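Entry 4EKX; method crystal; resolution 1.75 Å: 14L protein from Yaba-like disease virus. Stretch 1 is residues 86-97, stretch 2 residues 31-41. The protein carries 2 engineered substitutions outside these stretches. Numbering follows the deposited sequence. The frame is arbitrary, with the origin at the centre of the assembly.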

ATOM      1  N   ASN D  86     -20.461   2.602  13.989  1.00 48.92           N
ATOM      2  CA  ASN D  86     -20.278   3.087  15.354  1.00 42.80           C
ATOM      3  C   ASN D  86     -19.421   2.170  16.234  1.00 43.48           C
ATOM      4  O   ASN D  86     -19.148   2.490  17.392  1.00 44.79           O
ATOM      5  CB  ASN D  86     -21.636   3.324  16.019  1.00 47.12           C
ATOM      6  CG  ASN D  86     -22.426   4.431  15.349  1.00 57.79           C
ATOM      7  OD1 ASN D  86     -21.852   5.350  14.763  1.00 57.61           O
ATOM      8  ND2 ASN D  86     -23.751   4.350  15.435  1.00 56.18           N
ATOM      9  N   GLU D  87     -18.993   1.045  15.671  1.00 41.49           N
ATOM     10  CA  GLU D  87     -18.231   0.036  16.402  1.00 41.81           C
ATOM     11  C   GLU D  87     -16.816   0.528  16.688  1.00 43.66           C
ATOM     12  O   GLU D  87     -16.173   1.121  15.819  1.00 38.67           O
ATOM     13  CB  GLU D  87     -18.167  -1.254  15.579  1.00 38.17           C
ATOM     14  CG  GLU D  87     -17.580  -2.454  16.300  1.00 43.18           C
ATOM     15  CD  GLU D  87     -18.556  -3.074  17.276  1.00 50.63           C
ATOM     16  OE1 GLU D  87     -19.610  -3.580  16.830  1.00 51.68           O
ATOM     17  OE2 GLU D  87     -18.271  -3.039  18.490  1.00 48.80           O
ATOM     18  N   LYS D  88     -16.341   0.297  17.906  1.00 42.63           N
ATOM     19  CA  LYS D  88     -14.934   0.562  18.217  1.00 38.21           C
ATOM     20  C   LYS D  88     -14.055  -0.552  17.658  1.00 37.62           C
ATOM     21  O   LYS D  88     -14.113  -1.691  18.117  1.00 40.14           O
ATOM     22  CB  LYS D  88     -14.711   0.710  19.727  1.00 42.43           C
ATOM     23  CG  LYS D  88     -13.267   1.084  20.099  1.00 41.02           C
ATOM     24  CD  LYS D  88     -13.139   1.304  21.595  1.00 53.07           C
ATOM     25  CE  LYS D  88     -11.698   1.555  22.000  1.00 53.87           C
ATOM     26  NZ  LYS D  88     -11.566   1.734  23.468  1.00 58.38           N
ATOM     27  N   LEU D  89     -13.223  -0.209  16.675  1.00 35.79           N
ATOM     28  CA  LEU D  89     -12.383  -1.190  16.005  1.00 32.08           C
ATOM     29  C   LEU D  89     -10.925  -1.023  16.447  1.00 32.65           C
ATOM     30  O   LEU D  89     -10.345   0.053  16.317  1.00 34.83           O
ATOM     31  CB  LEU D  89     -12.501  -1.042  14.486  1.00 33.10           C
ATOM     32  CG  LEU D  89     -13.942  -1.016  13.943  1.00 35.05           C
ATOM     33  CD1 LEU D  89     -13.951  -0.687  12.451  1.00 36.84           C
ATOM     34  CD2 LEU D  89     -14.649  -2.333  14.199  1.00 33.17           C
ATOM     35  N   THR D  90     -10.344  -2.090  16.973  1.00 30.71           N
ATOM     36  CA  THR D  90      -9.000  -2.004  17.537  1.00 30.09           C
ATOM     37  C   THR D  90      -7.980  -2.807  16.748  1.00 27.93           C
ATOM     38  O   THR D  90      -8.214  -3.967  16.420  1.00 29.36           O
ATOM     39  CB  THR D  90      -8.999  -2.501  18.997  1.00 30.40           C
ATOM     40  OG1 THR D  90      -9.861  -1.669  19.780  1.00 32.38           O
ATOM     41  CG2 THR D  90      -7.583  -2.478  19.588  1.00 31.71           C
ATOM     42  N   CYS D  91      -6.844  -2.189  16.432  1.00 27.09           N
ATOM     43  CA  CYS D  91      -5.708  -2.969  15.941  1.00 29.06           C
ATOM     44  C   CYS D  91      -4.644  -3.147  17.022  1.00 29.46           C
ATOM     45  O   CYS D  91      -4.279  -2.204  17.720  1.00 30.74           O
ATOM     46  CB  CYS D  91      -5.088  -2.408  14.663  1.00 38.69           C
ATOM     47  SG  CYS D  91      -3.851  -3.590  14.001  1.00 37.84           S
ATOM     48  N   VAL D  92      -4.160  -4.376  17.148  1.00 27.12           N
ATOM     49  CA  VAL D  92      -3.261  -4.744  18.231  1.00 28.25           C
ATOM     50  C   VAL D  92      -1.918  -5.144  17.655  1.00 30.26           C
ATOM     51  O   VAL D  92      -1.856  -5.902  16.693  1.00 29.91           O
ATOM     52  CB  VAL D  92      -3.810  -5.936  19.033  1.00 27.83           C
ATOM     53  CG1 VAL D  92      -2.912  -6.233  20.260  1.00 31.19           C
ATOM     54  CG2 VAL D  92      -5.255  -5.677  19.451  1.00 38.50           C
ATOM     55  N   LEU D  93      -0.849  -4.629  18.251  1.00 29.02           N
ATOM     56  CA  LEU D  93       0.493  -5.119  17.966  1.00 33.31           C
ATOM     57  C   LEU D  93       0.910  -6.098  19.050  1.00 30.21           C
ATOM     58  O   LEU D  93       0.891  -5.771  20.235  1.00 30.72           O
ATOM     59  CB  LEU D  93       1.501  -3.964  17.907  1.00 30.55           C
ATOM     60  CG  LEU D  93       2.972  -4.413  17.948  1.00 34.48           C
ATOM     61  CD1 LEU D  93       3.360  -5.123  16.659  1.00 31.64           C
ATOM     62  CD2 LEU D  93       3.905  -3.228  18.210  1.00 36.68           C
ATOM     63  N   ILE D  94       1.274  -7.305  18.635  1.00 26.78           N
ATOM     64  CA  ILE D  94       1.806  -8.308  19.552  1.00 27.45           C
ATOM     65  C   ILE D  94       3.270  -8.550  19.236  1.00 28.02           C
ATOM     66  O   ILE D  94       3.633  -8.720  18.085  1.00 30.26           O
ATOM     67  CB  ILE D  94       1.037  -9.651  19.436  1.00 30.40           C
ATOM     68  CG1 ILE D  94      -0.433  -9.455  19.801  1.00 34.26           C
ATOM     69  CG2 ILE D  94       1.665 -10.705  20.350  1.00 30.34           C
ATOM     70  CD1 ILE D  94      -0.655  -8.963  21.212  1.00 39.23           C
ATOM     71  N   ASP D  95       4.101  -8.542  20.277  1.00 29.04           N
ATOM     72  CA  ASP D  95       5.514  -8.927  20.177  1.00 30.63           C
ATOM     73  C   ASP D  95       5.994  -9.265  21.598  1.00 30.90           C
ATOM     74  O   ASP D  95       5.180  -9.291  22.514  1.00 32.04           O
ATOM     75  CB  ASP D  95       6.373  -7.839  19.495  1.00 32.24           C
ATOM     76  CG  ASP D  95       6.452  -6.536  20.280  1.00 30.67           C
ATOM     77  OD1 ASP D  95       6.024  -6.492  21.447  1.00 34.34           O
ATOM     78  OD2 ASP D  95       6.971  -5.541  19.715  1.00 34.50           O
ATOM     79  N   PRO D  96       7.282  -9.520  21.791  1.00 31.31           N
ATOM     80  CA  PRO D  96       7.774  -9.894  23.121  1.00 36.52           C
ATOM     81  C   PRO D  96       7.572  -8.859  24.232  1.00 31.05           C
ATOM     82  O   PRO D  96       7.902  -9.123  25.382  1.00 34.03           O
ATOM     83  CB  PRO D  96       9.253 -10.146  22.868  1.00 37.41           C
ATOM     84  CG  PRO D  96       9.281 -10.650  21.470  1.00 34.33           C
ATOM     85  CD  PRO D  96       8.191  -9.925  20.729  1.00 37.03           C
ATOM     86  N   LYS D  97       7.035  -7.693  23.895  1.00 34.62           N
ATOM     87  CA  LYS D  97       6.726  -6.687  24.904  1.00 40.40           C
ATOM     88  C   LYS D  97       5.209  -6.517  25.064  1.00 40.94           C
ATOM     89  O   LYS D  97       4.441  -7.151  24.360  1.00 39.02           O
ATOM     90  CB  LYS D  97       7.417  -5.359  24.584  1.00 36.72           C
ATOM     91  CG  LYS D  97       8.935  -5.430  24.643  1.00 45.69           C
ATOM     92  CD  LYS D  97       9.594  -4.099  24.320  1.00 58.64           C
ATOM     93  CE  LYS D  97      11.108  -4.209  24.338  1.00 62.62           C
TER
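Stretch 2 31-41: HFSYVYWIIGK

Residues 34-39 of stretch 2 form an extended β-strand that runs antiparallel to the strand ending at Ile94 in stretch 1. The N-to-C directions of the two strands differ by 153°, and their axes approach to 4.7 Å. The register pairs Leu89 with Ile39, Cys91 with Trp37 and Leu93 with Val35 at non-hydrogen-bonded positions, alternating with the hydrogen-bonded pairs Thr90-Ile38, Val92-Tyr36 and Ile94-Tyr34.

Each hydrogen-bonded pair makes two backbone bonds. Tyr34 N donates to Ile94 O (3.0 Å) and Ile94 N to Tyr34 O (2.8 Å); Tyr36 N donates to Val92 O (3.2 Å) and Val92 N to Tyr36 O (2.9 Å); Ile38 N donates to Thr90 O (2.8 Å) and Thr90 N to Ile38 O (3.0 Å). Beyond the strand, Gly40 N reaches Lys88 O (3.1 Å). Gly40 has a positive phi of 69°, which favours glycine, and a CB there would lie 2.9 Å from Glu87 OE2, a clash. CA-H...O contacts supplement the ladder, the shortest from Val35 CA to Val92 O (3.0 Å).

A water extends the polar network at this end, donating to Gly40 O (2.6 Å from its O) and Lys88 O (2.7 Å from its O) and accepting from Thr90 OG1 (2.6 Å from its O).

Side chains alternate between the two faces of the sheet. On the face with Leu89, Cys91 and Leu93, Cys91 CB lies 3.9 Å from the centroid of the Trp37 six-membered ring, almost exactly on its normal, while Cys91 SG packs against Val35 CB (3.8 Å). Leu89 CD2 meets Ile39 CD1 (3.9 Å). On the other face, Ile94 CB covers the Tyr34 ring, 3.9 Å from its centroid, and Ile94 CG1 abuts the Tyr36 edge at CE1 (3.5 Å). Val92 CG2 contacts Ile38 CD1 (3.7 Å).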

ATOM      1  N   HIS D  31      11.407 -11.103  14.103  1.00 61.11           N
ATOM      2  CA  HIS D  31      10.851 -12.429  13.837  1.00 54.65           C
ATOM      3  C   HIS D  31       9.564 -12.686  14.612  1.00 53.31           C
ATOM      4  O   HIS D  31       8.839 -13.650  14.346  1.00 54.19           O
ATOM      5  CB  HIS D  31      11.866 -13.523  14.160  1.00 59.64           C
ATOM      6  CG  HIS D  31      13.079 -13.502  13.283  1.00 70.72           C
ATOM      7  ND1 HIS D  31      13.035 -13.833  11.945  1.00 79.49           N
ATOM      8  CD2 HIS D  31      14.370 -13.199  13.553  1.00 77.13           C
ATOM      9  CE1 HIS D  31      14.246 -13.729  11.428  1.00 83.36           C
ATOM     10  NE2 HIS D  31      15.075 -13.348  12.382  1.00 84.43           N
ATOM     11  N   PHE D  32       9.280 -11.822  15.572  1.00 43.67           N
ATOM     12  CA  PHE D  32       8.194 -12.092  16.500  1.00 36.85           C
ATOM     13  C   PHE D  32       7.334 -10.856  16.689  1.00 38.54           C
ATOM     14  O   PHE D  32       7.240 -10.323  17.791  1.00 38.49           O
ATOM     15  CB  PHE D  32       8.750 -12.538  17.855  1.00 39.63           C
ATOM     16  CG  PHE D  32       9.391 -13.902  17.833  1.00 45.76           C
ATOM     17  CD1 PHE D  32       8.623 -15.040  17.614  1.00 46.13           C
ATOM     18  CD2 PHE D  32      10.752 -14.048  18.051  1.00 54.14           C
ATOM     19  CE1 PHE D  32       9.204 -16.298  17.596  1.00 46.53           C
ATOM     20  CE2 PHE D  32      11.344 -15.304  18.041  1.00 47.38           C
ATOM     21  CZ  PHE D  32      10.569 -16.430  17.807  1.00 48.99           C
ATOM     22  N   SER D  33       6.716 -10.383  15.615  1.00 34.08           N
ATOM     23  CA  SER D  33       5.772  -9.287  15.765  1.00 32.21           C
ATOM     24  C   SER D  33       4.671  -9.428  14.748  1.00 32.33           C
ATOM     25  O   SER D  33       4.896  -9.865  13.627  1.00 34.48           O
ATOM     26  CB  SER D  33       6.457  -7.929  15.609  1.00 39.83           C
ATOM     27  OG  SER D  33       7.129  -7.857  14.371  1.00 44.00           O
ATOM     28  N   TYR D  34       3.466  -9.085  15.160  1.00 29.81           N
ATOM     29  CA  TYR D  34       2.342  -9.195  14.253  1.00 28.18           C
ATOM     30  C   TYR D  34       1.234  -8.267  14.697  1.00 26.05           C
ATOM     31  O   TYR D  34       1.205  -7.850  15.848  1.00 30.55           O
ATOM     32  CB  TYR D  34       1.869 -10.658  14.141  1.00 30.33           C
ATOM     33  CG  TYR D  34       1.723 -11.443  15.433  1.00 36.64           C
ATOM     34  CD1 TYR D  34       2.832 -11.996  16.071  1.00 42.72           C
ATOM     35  CD2 TYR D  34       0.456 -11.700  15.982  1.00 38.39           C
ATOM     36  CE1 TYR D  34       2.689 -12.737  17.232  1.00 42.13           C
ATOM     37  CE2 TYR D  34       0.310 -12.443  17.140  1.00 34.81           C
ATOM     38  CZ  TYR D  34       1.425 -12.957  17.765  1.00 43.46           C
ATOM     39  OH  TYR D  34       1.275 -13.699  18.915  1.00 44.58           O
ATOM     40  N   VAL D  35       0.337  -7.933  13.771  1.00 25.97           N
ATOM     41  CA  VAL D  35      -0.836  -7.133  14.098  1.00 29.41           C
ATOM     42  C   VAL D  35      -2.115  -7.842  13.656  1.00 27.61           C
ATOM     43  O   VAL D  35      -2.108  -8.672  12.748  1.00 26.73           O
ATOM     44  CB  VAL D  35      -0.784  -5.723  13.466  1.00 26.05           C
ATOM     45  CG1 VAL D  35       0.387  -4.908  14.047  1.00 26.33           C
ATOM     46  CG2 VAL D  35      -0.681  -5.815  11.940  1.00 29.56           C
ATOM     47  N   TYR D  36      -3.212  -7.530  14.331  1.00 26.17           N
ATOM     48  CA  TYR D  36      -4.523  -8.039  13.911  1.00 27.87           C
ATOM     49  C   TYR D  36      -5.612  -7.225  14.556  1.00 28.83           C
ATOM     50  O   TYR D  36      -5.358  -6.416  15.457  1.00 28.55           O
ATOM     51  CB  TYR D  36      -4.702  -9.502  14.303  1.00 26.51           C
ATOM     52  CG  TYR D  36      -4.568  -9.737  15.787  1.00 29.10           C
ATOM     53  CD1 TYR D  36      -3.305  -9.909  16.375  1.00 25.34           C
ATOM     54  CD2 TYR D  36      -5.696  -9.793  16.610  1.00 29.95           C
ATOM     55  CE1 TYR D  36      -3.177 -10.131  17.742  1.00 28.22           C
ATOM     56  CE2 TYR D  36      -5.570 -10.006  17.978  1.00 30.54           C
ATOM     57  CZ  TYR D  36      -4.306 -10.176  18.539  1.00 31.45           C
ATOM     58  OH  TYR D  36      -4.154 -10.395  19.894  1.00 32.21           O
ATOM     59  N   TRP D  37      -6.837  -7.470  14.108  1.00 28.02           N
ATOM     60  CA  TRP D  37      -7.969  -6.676  14.531  1.00 28.72           C
ATOM     61  C   TRP D  37      -8.821  -7.364  15.607  1.00 28.06           C
ATOM     62  O   TRP D  37      -8.940  -8.595  15.638  1.00 29.38           O
ATOM     63  CB  TRP D  37      -8.829  -6.335  13.304  1.00 24.76           C
ATOM     64  CG  TRP D  37      -8.153  -5.334  12.380  1.00 28.50           C
ATOM     65  CD1 TRP D  37      -7.298  -5.605  11.341  1.00 26.84           C
ATOM     66  CD2 TRP D  37      -8.265  -3.917  12.449  1.00 26.34           C
ATOM     67  NE1 TRP D  37      -6.878  -4.425  10.749  1.00 26.58           N
ATOM     68  CE2 TRP D  37      -7.455  -3.374  11.417  1.00 23.89           C
ATOM     69  CE3 TRP D  37      -8.971  -3.042  13.285  1.00 26.79           C
ATOM     70  CZ2 TRP D  37      -7.367  -2.004  11.180  1.00 28.65           C
ATOM     71  CZ3 TRP D  37      -8.866  -1.678  13.061  1.00 31.08           C
ATOM     72  CH2 TRP D  37      -8.065  -1.173  12.016  1.00 30.94           C
ATOM     73  N   ILE D  38      -9.383  -6.541  16.493  1.00 26.08           N
ATOM     74  CA  ILE D  38     -10.395  -6.967  17.456  1.00 29.65           C
ATOM     75  C   ILE D  38     -11.599  -6.051  17.262  1.00 33.35           C
ATOM     76  O   ILE D  38     -11.461  -4.821  17.248  1.00 33.30           O
ATOM     77  CB  ILE D  38      -9.886  -6.876  18.910  1.00 33.65           C
ATOM     78  CG1 ILE D  38      -8.715  -7.851  19.118  1.00 30.31           C
ATOM     79  CG2 ILE D  38     -11.035  -7.163  19.898  1.00 37.91           C
ATOM     80  CD1 ILE D  38      -8.111  -7.841  20.541  1.00 32.59           C
ATOM     81  N   ILE D  39     -12.762  -6.667  17.082  1.00 31.90           N
ATOM     82  CA  ILE D  39     -14.009  -5.949  16.812  1.00 34.35           C
ATOM     83  C   ILE D  39     -14.765  -5.826  18.121  1.00 38.28           C
ATOM     84  O   ILE D  39     -15.159  -6.832  18.723  1.00 36.00           O
ATOM     85  CB  ILE D  39     -14.872  -6.705  15.794  1.00 34.17           C
ATOM     86  CG1 ILE D  39     -14.043  -7.121  14.579  1.00 37.44           C
ATOM     87  CG2 ILE D  39     -16.079  -5.862  15.363  1.00 35.48           C
ATOM     88  CD1 ILE D  39     -13.298  -5.961  13.905  1.00 38.42           C
ATOM     89  N   GLY D  40     -14.946  -4.591  18.574  1.00 37.87           N
ATOM     90  CA  GLY D  40     -15.543  -4.344  19.868  1.00 37.80           C
ATOM     91  C   GLY D  40     -14.612  -4.788  20.980  1.00 40.59           C
ATOM     92  O   GLY D  40     -13.388  -4.715  20.848  1.00 39.31           O
ATOM     93  N   LYS D  41     -15.195  -5.263  22.075  1.00 35.61           N
ATOM     94  CA  LYS D  41     -14.409  -5.584  23.261  1.00 40.08           C
ATOM     95  C   LYS D  41     -13.435  -6.752  23.110  1.00 41.64           C
ATOM     96  O   LYS D  41     -12.305  -6.674  23.594  1.00 45.48           O
ATOM     97  CB  LYS D  41     -15.321  -5.822  24.466  1.00 48.39           C
ATOM     98  CG  LYS D  41     -15.613  -4.561  25.265  1.00 60.37           C
TER
HETATM   99  O   HOH W   1     -12.374  -2.468  19.977  1.00 35.33           O